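Local coordinates for protein 1-Cys peroxiredoxin (Vibrio vulnificus MO6-24/O, PDB 5K2I) that probably scavenges hydrogen peroxide and nitric oxide as a 1-Cys peroxiredoxin of the thioredoxin clan, at residues A[54-59]-A[148-153]. Numbering follows the deposited sequence.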
# COMPACT_ATOMS: atom_id res chain seq x y z
N PRO A 54 12.24 9.09 -3.12
CA PRO A 54 13.56 8.51 -2.81
C PRO A 54 14.10 7.62 -3.93
O PRO A 54 15.29 7.69 -4.24
CB PRO A 54 13.30 7.68 -1.55
CG PRO A 54 12.14 8.33 -0.92
CD PRO A 54 11.27 8.79 -2.05
N GLY A 55 13.23 6.82 -4.53
CA GLY A 55 13.62 5.93 -5.61
C GLY A 55 14.12 6.64 -6.84
O GLY A 55 15.09 6.21 -7.47
N TYR A 56 13.47 7.74 -7.20
CA TYR A 56 13.90 8.49 -8.38
C TYR A 56 15.11 9.35 -8.08
O TYR A 56 15.92 9.59 -8.96
CB TYR A 56 12.72 9.32 -8.94
CG TYR A 56 11.71 8.40 -9.59
CD1 TYR A 56 11.86 8.00 -10.92
CD2 TYR A 56 10.65 7.88 -8.86
CE1 TYR A 56 10.96 7.11 -11.50
CE2 TYR A 56 9.75 6.98 -9.45
CZ TYR A 56 9.91 6.63 -10.77
OH TYR A 56 9.04 5.75 -11.36
N ILE A 57 15.26 9.77 -6.82
CA ILE A 57 16.46 10.50 -6.41
C ILE A 57 17.69 9.63 -6.60
O ILE A 57 18.68 10.04 -7.23
CB ILE A 57 16.36 10.97 -4.95
CG1 ILE A 57 15.41 12.17 -4.85
CG2 ILE A 57 17.72 11.36 -4.41
CD1 ILE A 57 15.07 12.57 -3.42
N VAL A 58 17.65 8.40 -6.09
CA VAL A 58 18.85 7.58 -6.16
C VAL A 58 19.06 7.01 -7.56
O VAL A 58 20.19 6.70 -7.92
CB VAL A 58 18.84 6.43 -5.12
CG1 VAL A 58 18.87 7.00 -3.70
CG2 VAL A 58 17.64 5.51 -5.31
N LEU A 59 18.00 6.89 -8.36
CA LEU A 59 18.17 6.39 -9.74
C LEU A 59 18.36 7.50 -10.77
O LEU A 59 18.50 7.21 -11.96
CB LEU A 59 16.98 5.52 -10.16
CG LEU A 59 16.95 4.05 -9.77
CD1 LEU A 59 15.99 3.26 -10.66
CD2 LEU A 59 18.34 3.43 -9.80
N SER A 148 5.52 -2.15 -9.39
CA SER A 148 6.42 -1.43 -10.28
C SER A 148 7.09 -0.29 -9.52
O SER A 148 6.63 0.11 -8.45
CB SER A 148 5.66 -0.91 -11.50
OG SER A 148 4.40 -0.42 -11.10
N ASN A 149 8.17 0.25 -10.08
CA ASN A 149 9.00 1.23 -9.39
C ASN A 149 9.89 2.00 -10.36
O ASN A 149 9.74 1.89 -11.58
CB ASN A 149 9.84 0.50 -8.34
CG ASN A 149 10.58 -0.70 -8.92
OD1 ASN A 149 11.01 -0.67 -10.08
ND2 ASN A 149 10.73 -1.76 -8.13
N ALA A 150 10.85 2.76 -9.84
CA ALA A 150 11.76 3.50 -10.71
C ALA A 150 12.60 2.55 -11.56
O ALA A 150 12.91 2.85 -12.70
CB ALA A 150 12.65 4.43 -9.90
N GLU A 151 12.95 1.38 -11.01
CA GLU A 151 13.69 0.38 -11.77
C GLU A 151 12.90 -0.12 -12.98
O GLU A 151 13.49 -0.43 -14.01
CB GLU A 151 14.08 -0.82 -10.90
CG GLU A 151 15.19 -0.56 -9.91
CD GLU A 151 16.60 -0.53 -10.52
OE1 GLU A 151 16.77 -0.87 -11.72
OE2 GLU A 151 17.54 -0.18 -9.78
N THR A 152 11.58 -0.21 -12.84
CA THR A 152 10.73 -0.61 -13.96
C THR A 152 10.89 0.39 -15.10
O THR A 152 10.98 0.01 -16.26
CB THR A 152 9.25 -0.69 -13.56
OG1 THR A 152 9.14 -1.31 -12.28
CG2 THR A 152 8.46 -1.49 -14.59
N ILE A 153 10.92 1.67 -14.74
CA ILE A 153 11.09 2.73 -15.73
C ILE A 153 12.48 2.67 -16.36
O ILE A 153 12.63 2.76 -17.58
CB ILE A 153 10.85 4.12 -15.09
CG1 ILE A 153 9.36 4.30 -14.74
CG2 ILE A 153 11.34 5.24 -16.01
CD1 ILE A 153 8.43 4.37 -15.94
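Tyr56 and Leu59 both turn CG anti to the carbonyl carbon (chi1 -72° and -83°), which sends the ring and the isobutyl branch from helix 53-65 toward the first turn of helix 150-156; chi2 of -86° then turns the Tyr56 ring so that it meets Ala150 with a face. The Ala150 methyl sits over the centre of that face, CB 3.6 Å from the centroid and nearly on the ring normal, a clear CH-pi contact. Leu59 closes on the same methyl from further along its helix, CD1 lying 3.6 Å from Ala150 CB and as close to the Glu151 backbone N. The Gly55 carbonyl O adds a looser contact with the methyl, and the backbones run close here, with Tyr56 CA and Ala150 CA 5.9 Å apart. At the tip of the ring, Tyr56 OH reaches Ile153 CG1 at 3.7 Å, the two side chains crossing at about a right angle. Glu151 starts away from the partner helix but bends at chi2, so its carboxylate folds across the end of Leu59, OE2 3.7 Å from CD2, at the exposed margin.

Asn149, the N-cap residue, forms a capping box with Thr152 around the turn that carries Ala150: Thr152 N donates to Asn149 OD1 (2.9 Å), almost along the C=O axis, and Asn149 N donates back to Thr152 OG1. Asn149 ND2 also hydrogen-bonds Glu50 OE1, and Ala150 and Glu50 share a backbone hydrogen bond, tying this cap to the residues leading into helix 53-65. Both helices pack on the central sheet of the thioredoxin-like fold, where Tyr56 stacks on Phe38 and, together with Ile153, touches Val36 of strand 34-40 and Ala126 of strand 120-130.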